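Local coordinates for alpha-fucosidase (Bifidobacterium bifidum, PDB 2EAE), which hydrolyses alpha-1,2-linked L-fucose as a family 95 glycoside hydrolase, this chain being the catalytic part of a longer, probably membrane-anchored protein, at residues S14-L19 with L161-A166; E95-N100 with P120-G125; I335-S340 with L370-Y375. The protein carries 1 engineered substitution. One frame throughout, in Å; residues are numbered along the deposited sequence.

Interaction 1: residues S14-L19 with L161-A166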
ATOM      1  N   SER A  14      17.365 -16.943 -18.263  1.00 36.66           N
ATOM      2  CA  SER A  14      16.287 -17.370 -19.170  1.00 36.10           C
ATOM      3  C   SER A  14      14.931 -17.604 -18.461  1.00 35.02           C
ATOM      4  O   SER A  14      13.859 -17.418 -19.055  1.00 34.41           O
ATOM      5  CB  SER A  14      16.724 -18.602 -19.986  1.00 36.91           C
ATOM      6  OG  SER A  14      16.319 -19.814 -19.360  1.00 37.98           O
ATOM      7  N   LYS A  15      14.980 -17.978 -17.186  1.00 33.34           N
ATOM      8  CA  LYS A  15      13.755 -18.266 -16.449  1.00 32.07           C
ATOM      9  C   LYS A  15      13.294 -17.075 -15.569  1.00 30.59           C
ATOM     10  O   LYS A  15      12.304 -17.192 -14.835  1.00 30.20           O
ATOM     11  CB  LYS A  15      13.906 -19.538 -15.626  1.00 32.88           C
ATOM     12  CG  LYS A  15      14.120 -20.795 -16.468  1.00 36.19           C
ATOM     13  CD  LYS A  15      14.785 -21.904 -15.639  1.00 41.40           C
ATOM     14  CE  LYS A  15      15.597 -22.855 -16.533  1.00 43.74           C
ATOM     15  NZ  LYS A  15      16.303 -23.924 -15.760  1.00 47.19           N
ATOM     16  N   ASP A  16      13.996 -15.943 -15.657  1.00 27.72           N
ATOM     17  CA  ASP A  16      13.661 -14.767 -14.859  1.00 25.89           C
ATOM     18  C   ASP A  16      12.486 -13.986 -15.461  1.00 24.84           C
ATOM     19  O   ASP A  16      12.246 -14.044 -16.674  1.00 24.67           O
ATOM     20  CB  ASP A  16      14.864 -13.845 -14.738  1.00 25.86           C
ATOM     21  CG  ASP A  16      15.988 -14.435 -13.867  1.00 27.71           C
ATOM     22  OD1 ASP A  16      15.780 -15.510 -13.266  1.00 28.26           O
ATOM     23  OD2 ASP A  16      17.062 -13.799 -13.783  1.00 28.88           O
ATOM     24  N   ASP A  17      11.778 -13.224 -14.623  1.00 23.70           N
ATOM     25  CA  ASP A  17      10.673 -12.358 -15.103  1.00 22.33           C
ATOM     26  C   ASP A  17      11.241 -10.997 -15.473  1.00 21.77           C
ATOM     27  O   ASP A  17      11.834 -10.343 -14.640  1.00 20.75           O
ATOM     28  CB  ASP A  17       9.624 -12.184 -14.003  1.00 22.62           C
ATOM     29  CG  ASP A  17       9.084 -13.512 -13.485  1.00 24.22           C
ATOM     30  OD1 ASP A  17       8.732 -14.373 -14.312  1.00 25.47           O
ATOM     31  OD2 ASP A  17       8.966 -13.671 -12.238  1.00 26.81           O
ATOM     32  N   TRP A  18      11.069 -10.583 -16.730  1.00 21.11           N
ATOM     33  CA  TRP A  18      11.554  -9.297 -17.220  1.00 22.76           C
ATOM     34  C   TRP A  18      10.440  -8.387 -17.691  1.00 22.44           C
ATOM     35  O   TRP A  18       9.475  -8.863 -18.291  1.00 22.49           O
ATOM     36  CB  TRP A  18      12.414  -9.536 -18.454  1.00 24.04           C
ATOM     37  CG  TRP A  18      13.836 -10.016 -18.195  1.00 26.38           C
ATOM     38  CD1 TRP A  18      14.370 -10.544 -17.034  1.00 27.59           C
ATOM     39  CD2 TRP A  18      14.879 -10.033 -19.167  1.00 26.77           C
ATOM     40  NE1 TRP A  18      15.699 -10.856 -17.233  1.00 26.80           N
ATOM     41  CE2 TRP A  18      16.035 -10.557 -18.534  1.00 28.33           C
ATOM     42  CE3 TRP A  18      14.944  -9.662 -20.526  1.00 27.99           C
ATOM     43  CZ2 TRP A  18      17.254 -10.720 -19.219  1.00 27.93           C
ATOM     44  CZ3 TRP A  18      16.158  -9.803 -21.206  1.00 27.17           C
ATOM     45  CH2 TRP A  18      17.297 -10.326 -20.547  1.00 28.72           C
ATOM     46  N   LEU A  19      10.593  -7.094 -17.426  1.00 22.15           N
ATOM     47  CA  LEU A  19       9.935  -6.044 -18.236  1.00 22.20           C
ATOM     48  C   LEU A  19      11.049  -5.548 -19.127  1.00 21.94           C
ATOM     49  O   LEU A  19      12.150  -5.295 -18.648  1.00 22.05           O
ATOM     50  CB  LEU A  19       9.420  -4.864 -17.393  1.00 22.62           C
ATOM     51  CG  LEU A  19       8.619  -5.055 -16.098  1.00 23.42           C
ATOM     52  CD1 LEU A  19       8.029  -3.687 -15.758  1.00 23.94           C
ATOM     53  CD2 LEU A  19       7.531  -6.158 -16.206  1.00 27.34           C
ATOM     54  N   LEU A 161      12.874  -8.560 -12.517  1.00 23.99           N
ATOM     55  CA  LEU A 161      12.122  -8.529 -11.270  1.00 23.92           C
ATOM     56  C   LEU A 161      12.646  -9.609 -10.352  1.00 23.70           C
ATOM     57  O   LEU A 161      12.573  -9.466  -9.140  1.00 23.28           O
ATOM     58  CB  LEU A 161      10.643  -8.809 -11.544  1.00 23.88           C
ATOM     59  CG  LEU A 161       9.902  -7.918 -12.555  1.00 22.29           C
ATOM     60  CD1 LEU A 161       8.403  -8.282 -12.508  1.00 23.63           C
ATOM     61  CD2 LEU A 161      10.153  -6.471 -12.215  1.00 26.38           C
ATOM     62  N   SER A 162      13.165 -10.679 -10.953  1.00 24.69           N
ATOM     63  CA  SER A 162      13.568 -11.883 -10.237  1.00 26.08           C
ATOM     64  C   SER A 162      14.881 -11.627  -9.514  1.00 26.58           C
ATOM     65  O   SER A 162      15.088 -12.110  -8.396  1.00 28.07           O
ATOM     66  CB  SER A 162      13.745 -13.071 -11.201  1.00 25.59           C
ATOM     67  OG  SER A 162      12.548 -13.471 -11.862  1.00 26.06           O
ATOM     68  N   LYS A 163      15.765 -10.858 -10.136  1.00 27.22           N
ATOM     69  CA  LYS A 163      17.050 -10.530  -9.508  1.00 27.53           C
ATOM     70  C   LYS A 163      17.089  -9.123  -8.902  1.00 27.07           C
ATOM     71  O   LYS A 163      18.070  -8.721  -8.311  1.00 26.76           O
ATOM     72  CB  LYS A 163      18.196 -10.720 -10.517  1.00 28.41           C
ATOM     73  CG  LYS A 163      18.477 -12.157 -10.877  1.00 29.39           C
ATOM     74  CD  LYS A 163      19.874 -12.254 -11.527  1.00 34.27           C
ATOM     75  CE  LYS A 163      20.150 -13.630 -12.122  1.00 35.72           C
ATOM     76  NZ  LYS A 163      19.302 -14.689 -11.512  1.00 36.29           N
ATOM     77  N   GLY A 164      16.015  -8.354  -9.060  1.00 26.49           N
ATOM     78  CA  GLY A 164      15.979  -6.999  -8.511  1.00 25.54           C
ATOM     79  C   GLY A 164      16.995  -6.042  -9.103  1.00 25.91           C
ATOM     80  O   GLY A 164      17.684  -5.337  -8.380  1.00 25.61           O
ATOM     81  N   LYS A 165      17.117  -6.039 -10.432  1.00 26.39           N
ATOM     82  CA  LYS A 165      18.069  -5.170 -11.089  1.00 26.35           C
ATOM     83  C   LYS A 165      17.593  -4.726 -12.468  1.00 26.06           C
ATOM     84  O   LYS A 165      16.815  -5.422 -13.138  1.00 25.39           O
ATOM     85  CB  LYS A 165      19.446  -5.855 -11.193  1.00 26.27           C
ATOM     86  CG  LYS A 165      19.503  -7.002 -12.178  1.00 27.05           C
ATOM     87  CD  LYS A 165      20.718  -7.922 -11.901  1.00 28.65           C
ATOM     88  CE  LYS A 165      21.038  -8.802 -13.129  1.00 33.17           C
ATOM     89  NZ  LYS A 165      21.933  -8.072 -14.075  1.00 33.65           N
ATOM     90  N   ALA A 166      18.115  -3.584 -12.872  1.00 26.03           N
ATOM     91  CA  ALA A 166      17.819  -2.962 -14.152  1.00 27.88           C
ATOM     92  C   ALA A 166      19.059  -3.163 -15.015  1.00 28.59           C
ATOM     93  O   ALA A 166      20.175  -3.195 -14.498  1.00 29.82           O
ATOM     94  CB  ALA A 166      17.542  -1.475 -13.958  1.00 28.01           C
TER

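Interaction 2: residues E95-N100 with P120-G125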
ATOM      1  N   GLU A  95      -6.248  24.699  17.401  1.00 28.97           N
ATOM      2  CA  GLU A  95      -6.922  24.714  18.716  1.00 30.41           C
ATOM      3  C   GLU A  95      -8.149  25.625  18.728  1.00 30.75           C
ATOM      4  O   GLU A  95      -9.145  25.297  19.339  1.00 30.85           O
ATOM      5  CB  GLU A  95      -5.984  25.128  19.842  1.00 31.86           C
ATOM      6  CG  GLU A  95      -4.793  24.220  20.069  1.00 34.98           C
ATOM      7  CD  GLU A  95      -3.657  24.900  20.838  1.00 41.56           C
ATOM      8  OE1 GLU A  95      -3.908  25.826  21.663  1.00 43.63           O
ATOM      9  OE2 GLU A  95      -2.495  24.497  20.611  1.00 43.12           O
ATOM     10  N   THR A  96      -8.064  26.757  18.027  1.00 30.49           N
ATOM     11  CA  THR A  96      -9.139  27.751  18.011  1.00 30.45           C
ATOM     12  C   THR A  96     -10.426  27.226  17.334  1.00 29.64           C
ATOM     13  O   THR A  96     -11.525  27.705  17.610  1.00 30.42           O
ATOM     14  CB  THR A  96      -8.678  29.102  17.361  1.00 30.09           C
ATOM     15  OG1 THR A  96      -8.559  28.942  15.951  1.00 33.29           O
ATOM     16  CG2 THR A  96      -7.313  29.606  17.935  1.00 31.51           C
ATOM     17  N   LYS A  97     -10.280  26.238  16.444  1.00 28.90           N
ATOM     18  CA  LYS A  97     -11.408  25.594  15.775  1.00 27.72           C
ATOM     19  C   LYS A  97     -11.968  24.409  16.558  1.00 27.49           C
ATOM     20  O   LYS A  97     -13.205  24.232  16.685  1.00 27.18           O
ATOM     21  CB  LYS A  97     -11.000  25.144  14.369  1.00 27.65           C
ATOM     22  CG  LYS A  97     -10.848  26.273  13.350  1.00 28.06           C
ATOM     23  CD  LYS A  97     -10.256  25.743  12.029  1.00 28.65           C
ATOM     24  CE  LYS A  97     -10.554  26.678  10.857  1.00 30.08           C
ATOM     25  NZ  LYS A  97      -9.940  26.229   9.560  1.00 33.77           N
ATOM     26  N   GLY A  98     -11.069  23.583  17.086  1.00 26.67           N
ATOM     27  CA  GLY A  98     -11.495  22.356  17.748  1.00 25.89           C
ATOM     28  C   GLY A  98     -12.096  22.587  19.137  1.00 26.45           C
ATOM     29  O   GLY A  98     -12.982  21.840  19.577  1.00 25.25           O
ATOM     30  N   GLN A  99     -11.579  23.592  19.850  1.00 25.98           N
ATOM     31  CA  GLN A  99     -12.066  23.909  21.220  1.00 26.50           C
ATOM     32  C   GLN A  99     -12.101  22.672  22.128  1.00 25.79           C
ATOM     33  O   GLN A  99     -13.086  22.423  22.815  1.00 26.09           O
ATOM     34  CB  GLN A  99     -13.459  24.560  21.165  1.00 27.04           C
ATOM     35  CG  GLN A  99     -13.474  25.939  20.520  1.00 27.63           C
ATOM     36  CD  GLN A  99     -12.517  26.883  21.234  1.00 30.97           C
ATOM     37  OE1 GLN A  99     -12.516  26.973  22.466  1.00 30.58           O
ATOM     38  NE2 GLN A  99     -11.695  27.573  20.469  1.00 30.20           N
ATOM     39  N   ASN A 100     -11.017  21.896  22.111  1.00 26.03           N
ATOM     40  CA  ASN A 100     -10.923  20.688  22.920  1.00 26.30           C
ATOM     41  C   ASN A 100     -12.171  19.834  22.902  1.00 24.64           C
ATOM     42  O   ASN A 100     -12.629  19.406  23.954  1.00 25.07           O
ATOM     43  CB  ASN A 100     -10.548  21.038  24.369  1.00 27.53           C
ATOM     44  CG  ASN A 100      -9.174  21.705  24.476  1.00 30.84           C
ATOM     45  OD1 ASN A 100      -8.232  21.374  23.737  1.00 33.74           O
ATOM     46  ND2 ASN A 100      -9.064  22.660  25.383  1.00 33.48           N
ATOM     47  N   PRO A 120     -19.889  22.014   9.200  1.00 25.22           N
ATOM     48  CA  PRO A 120     -18.760  21.436   9.899  1.00 24.96           C
ATOM     49  C   PRO A 120     -17.480  22.239   9.644  1.00 25.17           C
ATOM     50  O   PRO A 120     -16.378  21.723   9.805  1.00 25.44           O
ATOM     51  CB  PRO A 120     -18.684  20.043   9.253  1.00 24.27           C
ATOM     52  CG  PRO A 120     -18.950  20.331   7.823  1.00 24.97           C
ATOM     53  CD  PRO A 120     -19.958  21.506   7.810  1.00 25.09           C
ATOM     54  N   GLY A 121     -17.622  23.492   9.213  1.00 25.96           N
ATOM     55  CA  GLY A 121     -16.469  24.356   8.943  1.00 25.61           C
ATOM     56  C   GLY A 121     -15.366  24.476   9.987  1.00 26.84           C
ATOM     57  O   GLY A 121     -14.202  24.706   9.642  1.00 26.89           O
ATOM     58  N   ASN A 122     -15.699  24.352  11.268  1.00 26.82           N
ATOM     59  CA  ASN A 122     -14.656  24.372  12.278  1.00 28.32           C
ATOM     60  C   ASN A 122     -14.135  22.985  12.659  1.00 27.04           C
ATOM     61  O   ASN A 122     -13.297  22.853  13.562  1.00 27.52           O
ATOM     62  CB  ASN A 122     -15.095  25.179  13.514  1.00 29.51           C
ATOM     63  CG  ASN A 122     -15.120  26.680  13.241  1.00 31.38           C
ATOM     64  OD1 ASN A 122     -15.974  27.399  13.731  1.00 37.96           O
ATOM     65  ND2 ASN A 122     -14.186  27.141  12.434  1.00 33.01           N
ATOM     66  N   LEU A 123     -14.609  21.956  11.960  1.00 25.33           N
ATOM     67  CA  LEU A 123     -13.908  20.661  12.006  1.00 24.68           C
ATOM     68  C   LEU A 123     -12.886  20.539  10.877  1.00 24.56           C
ATOM     69  O   LEU A 123     -12.961  19.615  10.051  1.00 24.82           O
ATOM     70  CB  LEU A 123     -14.891  19.484  12.012  1.00 24.57           C
ATOM     71  CG  LEU A 123     -15.870  19.459  13.196  1.00 24.00           C
ATOM     72  CD1 LEU A 123     -16.757  18.258  13.024  1.00 22.97           C
ATOM     73  CD2 LEU A 123     -15.201  19.427  14.548  1.00 23.53           C
ATOM     74  N   THR A 124     -11.918  21.471  10.898  1.00 24.05           N
ATOM     75  CA  THR A 124     -10.883  21.612   9.896  1.00 23.49           C
ATOM     76  C   THR A 124      -9.570  22.025  10.556  1.00 22.32           C
ATOM     77  O   THR A 124      -9.523  22.389  11.746  1.00 22.28           O
ATOM     78  CB  THR A 124     -11.257  22.644   8.779  1.00 24.16           C
ATOM     79  OG1 THR A 124     -11.458  23.925   9.383  1.00 25.47           O
ATOM     80  CG2 THR A 124     -12.564  22.230   8.065  1.00 23.11           C
ATOM     81  N   GLY A 125      -8.507  21.957   9.783  1.00 22.06           N
ATOM     82  CA  GLY A 125      -7.149  22.227  10.268  1.00 22.33           C
ATOM     83  C   GLY A 125      -6.165  22.180   9.126  1.00 22.04           C
ATOM     84  O   GLY A 125      -6.541  22.277   7.978  1.00 23.23           O
TER

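Interaction 3: residues I335-S340 with L370-Y375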
ATOM      1  N   ILE A 335       3.616 -18.181 -10.040  1.00 24.12           N
ATOM      2  CA  ILE A 335       2.306 -18.302 -10.671  1.00 24.64           C
ATOM      3  C   ILE A 335       2.419 -18.718 -12.145  1.00 24.37           C
ATOM      4  O   ILE A 335       3.261 -18.208 -12.879  1.00 24.34           O
ATOM      5  CB  ILE A 335       1.457 -16.993 -10.458  1.00 24.38           C
ATOM      6  CG1 ILE A 335       0.023 -17.184 -10.932  1.00 25.35           C
ATOM      7  CG2 ILE A 335       2.128 -15.755 -11.074  1.00 25.51           C
ATOM      8  CD1 ILE A 335      -0.883 -16.015 -10.486  1.00 26.93           C
ATOM      9  N   ASP A 336       1.612 -19.690 -12.535  1.00 24.53           N
ATOM     10  CA  ASP A 336       1.638 -20.189 -13.915  1.00 25.14           C
ATOM     11  C   ASP A 336       0.227 -20.254 -14.461  1.00 24.90           C
ATOM     12  O   ASP A 336      -0.560 -21.115 -14.100  1.00 24.23           O
ATOM     13  CB  ASP A 336       2.349 -21.556 -14.006  1.00 25.99           C
ATOM     14  CG  ASP A 336       2.768 -21.931 -15.455  1.00 31.03           C
ATOM     15  OD1 ASP A 336       2.450 -21.213 -16.450  1.00 34.62           O
ATOM     16  OD2 ASP A 336       3.438 -22.983 -15.603  1.00 36.48           O
ATOM     17  N   LEU A 337      -0.096 -19.309 -15.347  1.00 25.20           N
ATOM     18  CA  LEU A 337      -1.365 -19.291 -16.012  1.00 24.78           C
ATOM     19  C   LEU A 337      -1.168 -19.627 -17.494  1.00 25.49           C
ATOM     20  O   LEU A 337      -2.096 -19.505 -18.288  1.00 27.73           O
ATOM     21  CB  LEU A 337      -2.042 -17.922 -15.833  1.00 25.68           C
ATOM     22  CG  LEU A 337      -2.296 -17.493 -14.384  1.00 24.31           C
ATOM     23  CD1 LEU A 337      -3.000 -16.145 -14.341  1.00 27.22           C
ATOM     24  CD2 LEU A 337      -3.143 -18.549 -13.686  1.00 23.80           C
ATOM     25  N   GLY A 338       0.023 -20.100 -17.840  1.00 25.76           N
ATOM     26  CA  GLY A 338       0.346 -20.455 -19.224  1.00 26.29           C
ATOM     27  C   GLY A 338       0.866 -19.256 -20.016  1.00 26.08           C
ATOM     28  O   GLY A 338       0.716 -19.202 -21.254  1.00 27.19           O
ATOM     29  N   GLN A 339       1.504 -18.329 -19.303  1.00 25.58           N
ATOM     30  CA  GLN A 339       2.118 -17.143 -19.888  1.00 25.12           C
ATOM     31  C   GLN A 339       3.275 -17.490 -20.809  1.00 25.24           C
ATOM     32  O   GLN A 339       4.029 -18.452 -20.552  1.00 24.33           O
ATOM     33  CB  GLN A 339       2.830 -16.289 -18.856  1.00 25.14           C
ATOM     34  CG  GLN A 339       2.265 -16.050 -17.557  1.00 29.55           C
ATOM     35  CD  GLN A 339       2.477 -17.154 -16.569  1.00 20.59           C
ATOM     36  OE1 GLN A 339       3.488 -17.251 -15.829  1.00 27.57           O
ATOM     37  NE2 GLN A 339       1.475 -17.924 -16.466  1.00 22.37           N
ATOM     38  N   SER A 340       3.473 -16.631 -21.816  1.00 24.92           N
ATOM     39  CA  SER A 340       4.784 -16.477 -22.445  1.00 24.17           C
ATOM     40  C   SER A 340       5.698 -15.643 -21.537  1.00 24.89           C
ATOM     41  O   SER A 340       5.262 -15.105 -20.483  1.00 23.97           O
ATOM     42  CB  SER A 340       4.648 -15.854 -23.864  1.00 24.24           C
ATOM     43  OG  SER A 340       3.653 -14.841 -23.892  1.00 23.73           O
ATOM     44  N   LEU A 370       1.033 -10.539 -19.669  1.00 18.90           N
ATOM     45  CA  LEU A 370       0.767  -9.229 -19.048  1.00 17.86           C
ATOM     46  C   LEU A 370       0.118  -9.324 -17.658  1.00 17.39           C
ATOM     47  O   LEU A 370       0.551  -8.626 -16.723  1.00 16.84           O
ATOM     48  CB  LEU A 370       0.018  -8.285 -19.998  1.00 17.55           C
ATOM     49  CG  LEU A 370      -0.106  -6.850 -19.462  1.00 19.34           C
ATOM     50  CD1 LEU A 370       1.291  -6.222 -19.487  1.00 17.00           C
ATOM     51  CD2 LEU A 370      -1.082  -6.020 -20.294  1.00 18.72           C
ATOM     52  N   GLU A 371      -0.886 -10.201 -17.507  1.00 16.73           N
ATOM     53  CA  GLU A 371      -1.622 -10.300 -16.247  1.00 18.18           C
ATOM     54  C   GLU A 371      -0.689 -10.793 -15.145  1.00 17.55           C
ATOM     55  O   GLU A 371      -0.671 -10.266 -14.020  1.00 16.22           O
ATOM     56  CB  GLU A 371      -2.842 -11.230 -16.429  1.00 17.21           C
ATOM     57  CG  GLU A 371      -3.939 -10.592 -17.293  1.00 19.47           C
ATOM     58  CD  GLU A 371      -4.831 -11.614 -18.045  1.00 21.79           C
ATOM     59  OE1 GLU A 371      -4.801 -12.841 -17.713  1.00 21.21           O
ATOM     60  OE2 GLU A 371      -5.590 -11.169 -18.960  1.00 21.62           O
ATOM     61  N   THR A 372       0.144 -11.777 -15.471  1.00 17.95           N
ATOM     62  CA  THR A 372       1.049 -12.271 -14.438  1.00 17.14           C
ATOM     63  C   THR A 372       2.235 -11.340 -14.191  1.00 18.02           C
ATOM     64  O   THR A 372       2.703 -11.254 -13.082  1.00 19.16           O
ATOM     65  CB  THR A 372       1.580 -13.724 -14.723  1.00 17.24           C
ATOM     66  OG1 THR A 372       2.295 -13.733 -15.955  1.00 18.95           O
ATOM     67  CG2 THR A 372       0.409 -14.763 -14.749  1.00 17.46           C
ATOM     68  N   LEU A 373       2.722 -10.659 -15.213  1.00 17.28           N
ATOM     69  CA  LEU A 373       3.762  -9.640 -15.035  1.00 19.70           C
ATOM     70  C   LEU A 373       3.282  -8.530 -14.111  1.00 18.61           C
ATOM     71  O   LEU A 373       3.990  -8.137 -13.217  1.00 18.01           O
ATOM     72  CB  LEU A 373       4.140  -9.040 -16.391  1.00 18.98           C
ATOM     73  CG  LEU A 373       5.546  -9.188 -16.933  1.00 25.78           C
ATOM     74  CD1 LEU A 373       6.274 -10.496 -16.585  1.00 25.86           C
ATOM     75  CD2 LEU A 373       5.649  -8.860 -18.429  1.00 23.76           C
ATOM     76  N   VAL A 374       2.059  -8.042 -14.320  1.00 17.57           N
ATOM     77  CA  VAL A 374       1.529  -6.968 -13.446  1.00 16.84           C
ATOM     78  C   VAL A 374       1.408  -7.484 -11.999  1.00 16.72           C
ATOM     79  O   VAL A 374       1.692  -6.787 -11.042  1.00 16.55           O
ATOM     80  CB  VAL A 374       0.190  -6.452 -13.958  1.00 16.95           C
ATOM     81  CG1 VAL A 374      -0.461  -5.497 -12.932  1.00 16.57           C
ATOM     82  CG2 VAL A 374       0.391  -5.712 -15.302  1.00 17.59           C
ATOM     83  N   TYR A 375       1.002  -8.734 -11.865  1.00 16.81           N
ATOM     84  CA  TYR A 375       0.798  -9.347 -10.542  1.00 17.17           C
ATOM     85  C   TYR A 375       2.139  -9.353  -9.799  1.00 17.15           C
ATOM     86  O   TYR A 375       2.273  -8.887  -8.641  1.00 17.18           O
ATOM     87  CB  TYR A 375       0.256 -10.796 -10.722  1.00 16.87           C
ATOM     88  CG  TYR A 375       0.334 -11.496  -9.402  1.00 19.16           C
ATOM     89  CD1 TYR A 375      -0.687 -11.340  -8.466  1.00 17.05           C
ATOM     90  CD2 TYR A 375       1.496 -12.220  -9.025  1.00 20.27           C
ATOM     91  CE1 TYR A 375      -0.608 -11.939  -7.175  1.00 20.54           C
ATOM     92  CE2 TYR A 375       1.583 -12.817  -7.738  1.00 20.23           C
ATOM     93  CZ  TYR A 375       0.540 -12.660  -6.821  1.00 21.63           C
ATOM     94  OH  TYR A 375       0.633 -13.234  -5.546  1.00 21.79           O
TER

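Interaction 1: residues S14-L19 with L161-A166
Ser-162 reaches across to Asp-17 with its hydroxyl. Asp-17 N donates to Ser-162 OG over 2.9 Å, and the bond is nearly straight, with an N-H...O angle of 172°. The return bond runs from Leu-161 N to Asp-17 O at 3.0 Å. Asp-17 therefore uses both backbone groups against the other segment. The hydroxyl stands beside the backbone N of Ser-162 (chi1 -64°), which carries it toward the loop 14-19 and within 3.4 Å of Asp-16 CA. The Asp-16 carboxylate lies beyond the serine CB. The Asp-16 and Lys-163 side chains cross at about a right angle. Asp-16 OD2 and Lys-163 NZ form a salt bridge at 3.3 Å, whose hydrogen bond is weak.

Leu-19 adds a loose apolar contact, Leu-19 CD2 to Leu-161 CD1 at 4.4 Å. The site is the end of a beta hairpin made by strands 155-160 and 165-171. Gly-164 and Lys-165 both face Asn-160, which is a G1 beta bulge, and Gly-164 has positive phi. Strand 18-21 is the edge strand of the large antiparallel sheet and pairs with 155-160. The Asp-17 to Leu-161 bond carries that pairing one step past the strands.

Asn-160 organises the turn: its ND2 binds Asp-16 OD2, a stronger partner than the lysine, and its OD1 accepts from Lys-163 N. The Asp-17 carboxylate turns to the helices instead, with OD1 bridged to Lys-376 and OD2 bonded to the Tyr-330 hydroxyl. His-326 ND1 bonds to Ser-162 O.

Interaction 2: residues E95-N100 with P120-G125
Lys-97 and Asn-122 bring the two backbones together, with Lys-97 CA and Asn-122 CA 4.9 Å apart. Lys-97 lies in the single-turn helix 95-98. Asn-122 sits in a type I beta turn from Pro-120 to Leu-123, closed by a bond from Leu-123 N to Pro-120 O. Helix 95-98 ends as Gln-99 takes positive phi (51°), although Gln-99 N still bonds to Glu-95 O. Helix 95-98 and the loop 120-125 both belong to the long excursion between strands 68-75 and 139-144 of the N-terminal domain. Two carbonyl oxygens lie near each other here, Lys-97 O and Asn-122 O at 3.4 Å. Both are acceptors, so they do not bond. Lys-97 O is taken by the Thr-103 hydroxyl of helix 102-112.

The lysine side chain carries the contact. Beyond CG it is extended, and it runs along the turn and on to Thr-124. Its CB lies 3.3 Å from Asn-122 O. The Asn-122 side chain crosses it at about a right angle, with Asn-122 ND2 3.6 Å from Lys-97 CG. Further out, Lys-97 CD packs on Thr-124 O at 3.4 Å, an oxygen that also accepts from the Tyr-461 hydroxyl of helix 441-462. That bond, with backbone bonding between Gly-125 and Gly-495, holds the loop 120-125 to the catalytic domain. The ammonium then ends on two oxygens. Lys-97 NZ donates to Thr-124 OG1 at 2.8 Å and makes a salt bridge to Glu-127.

Thr-124 OG1 stands between its own backbone N and carbonyl carbon (chi1 60°), turned toward the beta turn. It accepts an N-H from Lys-97 NZ and gives its own hydrogen to Gly-121 O at 2.9 Å, with OG1 tilted 26° from the plane of that carbonyl.

Interaction 3: residues I335-S340 with L370-Y375
Thr-372 OG1 is held by its own helix, bonded to Arg-368 O one turn back and more weakly to Glu-369 O. The hydroxyl lies between the backbone N and the carbonyl carbon (chi1 60°), which puts the methyl group on the side facing Ile-335 and Leu-337. Thr-372 CG2 is the centre of the contact. Leu-337 CD1 comes to 3.7 Å from Thr-372 CG2, and the two side chains pass each other in opposite directions. Ile-335 CG2 meets the same methyl at 4.2 Å. That branch of Ile-335 also reaches the Tyr-375 ring, with CG2 4.1 Å from CD2, so it lies against residues one turn apart on the helix. The contact with the ring is oblique. Ile-335 CG1 is anti to the backbone N (chi1 -172°), which leaves CG2 to face the helix. Gln-339 also lies beside Thr-372, but the model is too crowded there to say how.

The loop after the strand is braced by an Asx turn: Asp-336 OD1 accepts from Gly-338 N at 3.0 Å. The N-H comes from the anti side of the carboxylate, 33° out of its plane. Asp-336 itself points away from the helix. Ile-335 from the strand end and Leu-337 from the following loop both send their side chains to the helix.

Helix 364-385 belongs to the family 95 catalytic domain, whose clan is built on an (alpha/alpha)6 barrel. Strand 334-336 joins the C-terminal sheet to it. This is an edge strand of a seven-stranded antiparallel sheet, and Asp-336 pairs with Ser-812 of its neighbour 811-818. Below it runs helix 364-385. Helix 766-779 closes the far end, where Tyr-375 OH bonds to Asp-776 and Ile-335 touches Leu-779.

In the fold
Interactions 1 and 3 are neighbours, with centres 14 Å apart. They touch where Leu-19 CD2 packs on Leu-373 CG at 3.7 Å. Helix 364-385 serves both: 370-375 packs under strand 334-336, and Leu-373 and later residues such as Tyr-377 receive the edge of the N-terminal sheet. The long helix thus lies between the N-terminal sheet and the C-terminal sheet. Interaction 2 lies on the opposite side of the chain's centre, about 51 Å from interaction 1 and 50 Å from interaction 3, centre to centre. Along the chain it is nested in the loop that interaction 1 closes, and interaction 3 opens afterwards. The N-terminal domain therefore meets the catalytic domain's helices at two distant places.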